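Local coordinates for protein alanine dehydrogenase/pyridine nucleotide transhydrogenase (Mycobacterium smegmatis str. MC2 155, PDB 3P2Y) that probably forms the NAD(H)-binding alpha 1 subunit of a transhydrogenase that couples hydride transfer between NADH and NADP(+) to proton translocation across the membrane, at residues A[97-102]-A[125-130]; A[161-166]-A[324-329]; A[190-195]-A[221-226]. All blocks are in the same frame, centred on the assembly; numbering follows the deposited sequence. Where two conformers were deposited one is given.

Contact 1. Residues A[97-102]-A[125-130]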
loop_
_atom_site.group_PDB
_atom_site.type_symbol
_atom_site.label_atom_id
_atom_site.label_comp_id
_atom_site.label_asym_id
_atom_site.label_seq_id
_atom_site.Cartn_x
_atom_site.Cartn_y
_atom_site.Cartn_z
ATOM N N ASP A 97 29.778 -18.453 -8.103
ATOM C CA ASP A 97 29.924 -19.503 -7.092
ATOM C C ASP A 97 28.792 -20.532 -7.194
ATOM O O ASP A 97 28.999 -21.727 -6.969
ATOM C CB ASP A 97 30.005 -18.902 -5.671
ATOM C CG ASP A 97 31.336 -18.160 -5.395
ATOM O OD1 ASP A 97 32.316 -18.336 -6.151
ATOM O OD2 ASP A 97 31.385 -17.384 -4.408
ATOM N N GLU A 98 27.583 -20.067 -7.522
ATOM C CA GLU A 98 26.485 -20.988 -7.745
ATOM C C GLU A 98 26.728 -21.848 -8.983
ATOM O O GLU A 98 26.490 -23.055 -8.960
ATOM C CB GLU A 98 25.153 -20.220 -7.872
ATOM C CG GLU A 98 24.804 -19.568 -6.535
ATOM C CD GLU A 98 23.596 -18.643 -6.545
ATOM O OE1 GLU A 98 23.266 -18.047 -7.591
ATOM O OE2 GLU A 98 22.994 -18.496 -5.452
ATOM N N ILE A 99 27.194 -21.236 -10.063
ATOM C CA ILE A 99 27.466 -22.012 -11.292
ATOM C C ILE A 99 28.497 -23.118 -11.043
ATOM O O ILE A 99 28.373 -24.227 -11.585
ATOM C CB ILE A 99 27.919 -21.126 -12.450
ATOM C CG1 ILE A 99 26.789 -20.165 -12.837
ATOM C CG2 ILE A 99 28.311 -22.006 -13.682
ATOM C CD1 ILE A 99 27.232 -19.032 -13.822
ATOM N N SER A 100 29.486 -22.796 -10.214
ATOM C CA SER A 100 30.551 -23.734 -9.847
ATOM C C SER A 100 30.033 -25.002 -9.165
ATOM O O SER A 100 30.754 -26.028 -9.107
ATOM C CB SER A 100 31.597 -23.047 -8.956
ATOM O OG SER A 100 31.213 -23.007 -7.591
ATOM N N GLN A 101 28.798 -24.950 -8.650
ATOM C CA GLN A 101 28.192 -26.100 -7.954
ATOM C C GLN A 101 27.273 -26.947 -8.827
ATOM O O GLN A 101 26.791 -28.009 -8.378
ATOM C CB GLN A 101 27.419 -25.656 -6.712
ATOM C CG GLN A 101 28.263 -24.907 -5.700
ATOM C CD GLN A 101 27.434 -24.355 -4.570
ATOM O OE1 GLN A 101 26.950 -25.103 -3.718
ATOM N NE2 GLN A 101 27.291 -23.041 -4.537
ATOM N N LEU A 102 27.005 -26.496 -10.057
ATOM C CA LEU A 102 26.142 -27.264 -10.968
ATOM C C LEU A 102 26.894 -28.466 -11.519
ATOM O O LEU A 102 28.104 -28.399 -11.722
ATOM C CB LEU A 102 25.650 -26.382 -12.133
ATOM C CG LEU A 102 24.768 -25.218 -11.687
ATOM C CD1 LEU A 102 24.508 -24.274 -12.869
ATOM C CD2 LEU A 102 23.467 -25.731 -11.062
ATOM N N ARG A 125 27.765 -23.016 -20.636
ATOM C CA ARG A 125 28.216 -23.960 -21.666
ATOM C C ARG A 125 29.529 -24.656 -21.228
ATOM O O ARG A 125 29.679 -25.882 -21.345
ATOM C CB ARG A 125 28.406 -23.218 -22.991
ATOM C CG ARG A 125 28.647 -24.073 -24.229
ATOM C CD ARG A 125 28.456 -23.239 -25.542
ATOM N NE ARG A 125 28.657 -21.780 -25.425
ATOM C CZ ARG A 125 27.764 -20.834 -25.764
ATOM N NH1 ARG A 125 26.565 -21.152 -26.250
ATOM N NH2 ARG A 125 28.069 -19.548 -25.620
ATOM N N ILE A 126 30.462 -23.867 -20.713
ATOM C CA ILE A 126 31.755 -24.395 -20.261
ATOM C C ILE A 126 31.568 -25.383 -19.119
ATOM O O ILE A 126 32.266 -26.418 -19.042
ATOM C CB ILE A 126 32.709 -23.257 -19.867
ATOM C CG1 ILE A 126 33.164 -22.501 -21.130
ATOM C CG2 ILE A 126 33.890 -23.808 -19.011
ATOM C CD1 ILE A 126 33.707 -21.076 -20.862
ATOM N N ALA A 127 30.572 -25.108 -18.281
ATOM C CA ALA A 127 30.218 -25.962 -17.169
ATOM C C ALA A 127 29.432 -27.207 -17.595
ATOM O O ALA A 127 29.106 -28.055 -16.751
ATOM C CB ALA A 127 29.459 -25.144 -16.110
ATOM N N ASP A 128 29.172 -27.326 -18.905
ATOM C CA ASP A 128 28.383 -28.420 -19.492
ATOM C C ASP A 128 26.947 -28.471 -18.940
ATOM O O ASP A 128 26.391 -29.556 -18.705
ATOM C CB ASP A 128 29.079 -29.782 -19.299
ATOM C CG ASP A 128 28.580 -30.842 -20.271
ATOM O OD1 ASP A 128 27.962 -30.490 -21.310
ATOM O OD2 ASP A 128 28.833 -32.046 -20.005
ATOM N N VAL A 129 26.375 -27.287 -18.715
ATOM C CA VAL A 129 24.995 -27.169 -18.255
ATOM C C VAL A 129 24.169 -26.705 -19.445
ATOM O O VAL A 129 24.606 -25.801 -20.185
ATOM C CB VAL A 129 24.893 -26.143 -17.080
ATOM C CG1 VAL A 129 23.427 -25.882 -16.700
ATOM C CG2 VAL A 129 25.689 -26.652 -15.872
ATOM N N THR A 130 23.006 -27.332 -19.636
ATOM C CA THR A 130 22.071 -26.932 -20.690
ATOM C C THR A 130 21.086 -26.021 -20.000
ATOM O O THR A 130 20.374 -26.475 -19.110
ATOM C CB THR A 130 21.341 -28.161 -21.273
ATOM O OG1 THR A 130 22.319 -29.027 -21.894
ATOM C CG2 THR A 130 20.329 -27.746 -22.309
HETATM O O HOH W 1 29.877 -28.239 -14.129
#
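Leu102 lays its CB and one branch methyl over a single methyl of Val129: Val129 CG2 stands 3.7 Å from Leu102 CB and 4.0 Å from Leu102 CD1, the two side chains crossing at about a right angle. The pair lies in the N-terminal domain, on a Rossmann-like layer of parallel strands, where two successive crossover helices, 96-99 and 118-126, pack side by side, one leading into strand 107-110 and the other into strand 130-133. In Val129, CG2 is anti to the carbonyl carbon and lies beside the backbone N, which turns this branch to Leu102. A second, looser apolar touch joins Ile99 CG2 to Ala127 CB, 4.1 Å apart. Leu120, Arg123 and Leu124 of helix 118-126 add to the packing round Ile99, and Leu124 also meets Leu102.

Both segments turn sharply here. Residues 99-102 form a type I beta turn that delivers Leu102 to the contact. On the other side, helix 118-126 stops in a Schellman motif: Asp128 takes a positive phi (60°), and Val129 then starts the extended run into the strand. Backbone bonds of Asp128 to Gly105 and of Thr130 to Ser106 and Leu108 tie this exit to strand 107-110 and the loop just before it.

A water lies between the two turns, 3.0 Å from Leu102 O and 2.7 Å from Ala127 O, within hydrogen-bonding distance of both carbonyls, although other acceptors compete for its protons. On the far flank of the first segment, Gln101 folds its amide back over the preceding turn, and Gln101 NE2 donates to Asp97 O at 3.2 Å from a position 51° above the carbonyl plane.

Contact 2. Residues A[161-166]-A[324-329]; sequences VLLGAS and TITSPL
Leu163 supplies the larger part of this small interface, and a single methyl does the touching. Its CD2 meets the tip of Thr326 end on, 3.8 Å from Thr326 CG2, and rests obliquely against the Pro328 ring, 3.7 Å from Pro328 CG and 3.9 Å from Pro328 CD. With CG anti to the backbone N (chi1 177°) and CD2 in turn anti to CA, the leucine reaches out fully extended, carrying CD2 into the corner between threonine and proline. Thr326 OG1 is almost as near as the methyl, 3.9 Å from Leu163 CD2, and is hydrogen-bonded to Thr317 OG1 of the antiparallel neighbour 317-320. In the Rossmann-type C-terminal domain, Thr326 ends strand 323-326 of the mixed sheet, and Pro328 lies in the loop that follows. Helix 148-167 thus packs across the end of this strand, one face held against helix 194-206 by Val161 and Ala165. Leu162, Ala165 and Ser166 also face the second subunit, where Leu162 and Ala165 of that subunit pack against them and Lys159 NZ of that subunit bonds Ser166 O. Within the helix, Leu162 O accepts both Ser166 N and, at 2.7 Å, Ser166 OG, from opposite faces of its carbonyl plane.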
loop_
_atom_site.group_PDB
_atom_site.type_symbol
_atom_site.label_atom_id
_atom_site.label_comp_id
_atom_site.label_asym_id
_atom_site.label_seq_id
_atom_site.Cartn_x
_atom_site.Cartn_y
_atom_site.Cartn_z
ATOM N N VAL A 161 0.411 0.115 -8.142
ATOM C CA VAL A 161 -0.737 0.924 -7.740
ATOM C C VAL A 161 -0.842 1.011 -6.232
ATOM O O VAL A 161 -1.151 2.091 -5.695
ATOM C CB VAL A 161 -2.076 0.393 -8.357
ATOM C CG1 VAL A 161 -3.307 1.155 -7.780
ATOM C CG2 VAL A 161 -1.995 0.593 -9.848
ATOM N N LEU A 162 -0.677 -0.118 -5.537
ATOM C CA LEU A 162 -0.728 -0.044 -4.073
ATOM C C LEU A 162 0.325 0.936 -3.540
ATOM O O LEU A 162 0.071 1.670 -2.570
ATOM C CB LEU A 162 -0.567 -1.433 -3.404
ATOM C CG LEU A 162 -1.734 -2.392 -3.690
ATOM C CD1 LEU A 162 -1.477 -3.733 -2.985
ATOM C CD2 LEU A 162 -3.034 -1.783 -3.195
ATOM N N LEU A 163 1.487 0.949 -4.185
ATOM C CA LEU A 163 2.589 1.812 -3.708
ATOM C C LEU A 163 2.220 3.260 -3.975
ATOM O O LEU A 163 2.379 4.110 -3.091
ATOM C CB LEU A 163 3.898 1.455 -4.438
ATOM C CG LEU A 163 5.106 2.329 -4.079
ATOM C CD1 LEU A 163 5.397 2.287 -2.553
ATOM C CD2 LEU A 163 6.345 1.877 -4.913
ATOM N N GLY A 164 1.719 3.538 -5.177
ATOM C CA GLY A 164 1.269 4.909 -5.503
ATOM C C GLY A 164 0.203 5.397 -4.527
ATOM O O GLY A 164 0.257 6.548 -4.018
ATOM N N ALA A 165 -0.795 4.549 -4.279
ATOM C CA ALA A 165 -1.889 4.933 -3.363
ATOM C C ALA A 165 -1.370 5.112 -1.941
ATOM O O ALA A 165 -1.873 5.974 -1.196
ATOM C CB ALA A 165 -3.003 3.879 -3.411
ATOM N N SER A 166 -0.386 4.294 -1.554
ATOM C CA SER A 166 0.160 4.379 -0.189
ATOM C C SER A 166 1.006 5.652 0.023
ATOM O O SER A 166 1.094 6.190 1.158
ATOM C CB SER A 166 1.021 3.140 0.104
ATOM O OG SER A 166 0.172 1.985 0.098
ATOM N N THR A 324 6.138 13.300 -5.311
ATOM C CA THR A 324 6.883 12.129 -4.827
ATOM C C THR A 324 7.267 11.289 -6.048
ATOM O O THR A 324 6.420 10.988 -6.887
ATOM C CB THR A 324 6.032 11.287 -3.844
ATOM O OG1 THR A 324 5.693 12.077 -2.694
ATOM C CG2 THR A 324 6.771 9.998 -3.381
ATOM N N ILE A 325 8.549 10.947 -6.177
ATOM C CA ILE A 325 9.032 10.106 -7.272
ATOM C C ILE A 325 9.610 8.833 -6.668
ATOM O O ILE A 325 10.595 8.902 -5.921
ATOM C CB ILE A 325 10.130 10.835 -8.077
ATOM C CG1 ILE A 325 9.728 12.308 -8.294
ATOM C CG2 ILE A 325 10.406 10.099 -9.392
ATOM C CD1 ILE A 325 8.544 12.471 -9.238
ATOM N N THR A 326 9.021 7.675 -6.977
ATOM C CA THR A 326 9.476 6.437 -6.336
ATOM C C THR A 326 9.898 5.422 -7.383
ATOM O O THR A 326 9.288 5.362 -8.451
ATOM C CB THR A 326 8.414 5.868 -5.376
ATOM O OG1 THR A 326 8.962 4.762 -4.635
ATOM C CG2 THR A 326 7.115 5.416 -6.152
ATOM N N SER A 327 10.929 4.635 -7.073
ATOM C CA SER A 327 11.495 3.722 -8.059
ATOM C C SER A 327 11.739 2.341 -7.457
ATOM O O SER A 327 12.902 1.955 -7.168
ATOM C CB SER A 327 12.799 4.327 -8.658
ATOM O OG SER A 327 13.422 3.418 -9.546
ATOM N N PRO A 328 10.668 1.554 -7.291
ATOM C CA PRO A 328 10.847 0.190 -6.772
ATOM C C PRO A 328 11.566 -0.683 -7.763
ATOM O O PRO A 328 11.265 -0.618 -8.952
ATOM C CB PRO A 328 9.415 -0.333 -6.606
ATOM C CG PRO A 328 8.581 0.504 -7.558
ATOM C CD PRO A 328 9.254 1.892 -7.562
ATOM N N LEU A 329 12.488 -1.507 -7.274
ATOM C CA LEU A 329 13.279 -2.347 -8.188
ATOM C C LEU A 329 12.860 -3.812 -8.242
ATOM O O LEU A 329 13.242 -4.531 -9.190
ATOM C CB LEU A 329 14.770 -2.256 -7.870
ATOM C CG LEU A 329 15.312 -0.836 -8.051
ATOM C CD1 LEU A 329 16.744 -0.804 -7.513
ATOM C CD2 LEU A 329 15.256 -0.332 -9.552
#

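Contact 3. Residues A[190-195]-A[221-226]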
loop_
_atom_site.group_PDB
_atom_site.type_symbol
_atom_site.label_atom_id
_atom_site.label_comp_id
_atom_site.label_asym_id
_atom_site.label_seq_id
_atom_site.Cartn_x
_atom_site.Cartn_y
_atom_site.Cartn_z
ATOM N N LEU A 190 1.716 4.953 -18.235
ATOM C CA LEU A 190 2.508 5.170 -19.453
ATOM C C LEU A 190 3.264 3.888 -19.752
ATOM O O LEU A 190 4.123 3.449 -18.951
ATOM C CB LEU A 190 3.475 6.348 -19.229
ATOM C CG LEU A 190 2.818 7.708 -18.952
ATOM C CD1 LEU A 190 3.950 8.761 -18.714
ATOM C CD2 LEU A 190 1.855 8.150 -20.114
ATOM N N GLY A 191 2.907 3.261 -20.871
ATOM C CA GLY A 191 3.428 1.930 -21.234
ATOM C C GLY A 191 2.394 0.930 -20.766
ATOM O O GLY A 191 2.247 0.713 -19.558
ATOM N N VAL A 192 1.623 0.379 -21.707
ATOM C CA VAL A 192 0.553 -0.546 -21.324
ATOM C C VAL A 192 0.827 -1.934 -21.926
ATOM O O VAL A 192 0.124 -2.415 -22.836
ATOM C CB VAL A 192 -0.875 -0.025 -21.666
ATOM C CG1 VAL A 192 -1.953 -0.981 -21.075
ATOM C CG2 VAL A 192 -1.080 1.410 -21.146
ATOM N N GLY A 193 1.878 -2.556 -21.414
ATOM C CA GLY A 193 2.063 -4.004 -21.558
ATOM C C GLY A 193 1.342 -4.646 -20.379
ATOM O O GLY A 193 0.393 -4.080 -19.834
ATOM N N VAL A 194 1.805 -5.826 -19.974
ATOM C CA VAL A 194 1.126 -6.588 -18.928
ATOM C C VAL A 194 1.088 -5.799 -17.595
ATOM O O VAL A 194 0.024 -5.728 -16.957
ATOM C CB VAL A 194 1.787 -7.960 -18.737
ATOM C CG1 VAL A 194 1.192 -8.671 -17.477
ATOM C CG2 VAL A 194 1.552 -8.842 -20.012
ATOM N N ALA A 195 2.228 -5.240 -17.172
ATOM C CA ALA A 195 2.243 -4.522 -15.881
ATOM C C ALA A 195 1.283 -3.320 -15.968
ATOM O O ALA A 195 0.502 -3.053 -15.024
ATOM C CB ALA A 195 3.651 -4.047 -15.534
ATOM N N GLU A 221 -7.480 -0.908 -27.554
ATOM C CA GLU A 221 -8.540 -1.828 -27.162
ATOM C C GLU A 221 -8.331 -2.397 -25.773
ATOM O O GLU A 221 -9.275 -2.511 -25.006
ATOM C CB GLU A 221 -8.666 -2.977 -28.170
ATOM C CG GLU A 221 -9.415 -2.580 -29.463
ATOM C CD GLU A 221 -8.513 -2.095 -30.601
ATOM O OE1 GLU A 221 -7.443 -1.437 -30.363
ATOM O OE2 GLU A 221 -8.883 -2.381 -31.773
ATOM N N GLN A 222 -7.081 -2.752 -25.463
ATOM C CA GLN A 222 -6.780 -3.302 -24.129
ATOM C C GLN A 222 -7.026 -2.260 -23.030
ATOM O O GLN A 222 -7.626 -2.574 -21.992
ATOM C CB GLN A 222 -5.351 -3.866 -24.065
ATOM C CG GLN A 222 -5.150 -5.115 -24.994
ATOM C CD GLN A 222 -3.686 -5.531 -25.103
ATOM O OE1 GLN A 222 -2.799 -4.700 -25.298
ATOM N NE2 GLN A 222 -3.429 -6.828 -24.953
ATOM N N VAL A 223 -6.580 -1.032 -23.271
ATOM C CA VAL A 223 -6.777 0.082 -22.323
ATOM C C VAL A 223 -8.260 0.302 -22.083
ATOM O O VAL A 223 -8.714 0.393 -20.931
ATOM C CB VAL A 223 -6.095 1.371 -22.867
ATOM C CG1 VAL A 223 -6.533 2.661 -22.132
ATOM C CG2 VAL A 223 -4.550 1.207 -22.850
ATOM N N ARG A 224 -9.043 0.345 -23.168
ATOM C CA ARG A 224 -10.475 0.512 -23.014
ATOM C C ARG A 224 -11.164 -0.667 -22.290
ATOM O O ARG A 224 -12.145 -0.456 -21.561
ATOM C CB ARG A 224 -11.110 0.795 -24.385
ATOM C CG ARG A 224 -10.733 2.185 -24.909
ATOM C CD ARG A 224 -11.123 2.332 -26.395
ATOM N NE ARG A 224 -10.822 3.689 -26.869
ATOM C CZ ARG A 224 -10.260 3.992 -28.028
ATOM N NH1 ARG A 224 -9.881 3.039 -28.871
ATOM N NH2 ARG A 224 -10.006 5.270 -28.313
ATOM N N SER A 225 -10.638 -1.882 -22.477
ATOM C CA SER A 225 -11.260 -3.108 -21.946
ATOM C C SER A 225 -11.185 -3.125 -20.407
ATOM O O SER A 225 -11.976 -3.819 -19.778
ATOM C CB SER A 225 -10.596 -4.375 -22.507
ATOM O OG SER A 225 -9.318 -4.594 -21.877
ATOM N N VAL A 226 -10.241 -2.368 -19.817
ATOM C CA VAL A 226 -10.150 -2.243 -18.353
ATOM C C VAL A 226 -10.757 -0.939 -17.819
ATOM O O VAL A 226 -10.590 -0.577 -16.638
ATOM C CB VAL A 226 -8.691 -2.495 -17.808
ATOM C CG1 VAL A 226 -8.271 -3.916 -18.143
ATOM C CG2 VAL A 226 -7.664 -1.457 -18.357
HETATM O O HOH W 2 -0.699 -4.707 -23.933
#
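Val192 straddles one methyl of Val223: Val223 CG2 lies 3.8 Å from Val192 CG1 and 3.9 Å from Val192 CG2, so both branches of one valine close on a single branch of the other, and the side chains cross at about a right angle. Val192 belongs to the glycine-rich turn of a Rossmann fold, where strand 186-190 passes into helix 194-206 through Gly191 and Gly193, consistent with a GxGxxG dinucleotide-binding motif; the contact joins that turn to helix 220-225, which follows the next strand, 209-213. Chi1 of Val223, 166°, sends CG1 anti to the backbone N and leaves CG2 turned to Val192.

Beside the methyls a polar bridge spans the gap. A water donates to Val192 O at 2.7 Å and to Gln222 OE1 at a short 2.5 Å, linking a backbone carbonyl to a side-chain amide oxygen that stands 4.5 Å away from it.

Further out, backbone and neighbours set the turn. Gly191 has a positive phi (96°), in a region open mainly to glycine, and its O receives Thr272 OG1. Val192 N is bonded to Asp214 OD2, just past the end of strand 209-213; Asp214 occupies the place of the acid that in many Rossmann dehydrogenases binds the adenosine ribose, a role not established here. Gly193 is the N-cap of helix 194-206, whose Leu197 and Leu200 touch Val192. Val223 is backed by Ala228 and Trp230. The bonds of Val226 N to Gln222 O and Val223 O are weak, while Ser225 OG turns back to Gln222 O at 2.6 Å, tilted 21° from the carbonyl plane.

In the fold
Contact 1 belongs to the N-terminal domain and contacts 2 and 3 to the C-terminal one, on opposite sides of the chain's centre. Centres lie about 38 Å apart for contacts 1 and 2 and about 40 Å for contacts 1 and 3, with nearest atoms about 17 and 25 Å apart. Contacts 2 and 3 are closer, 19 Å between centres and about 7 Å between nearest atoms; contact 3 is nested in the long loop that contact 2 closes. Contact 3 includes the probable dinucleotide-binding turn, whereas contact 2 borders the subunit interface. In contact 1 the side chain of Leu102 is about 10 Å from that of Asp86, a calcium ligand whose ion is not bound to this chain.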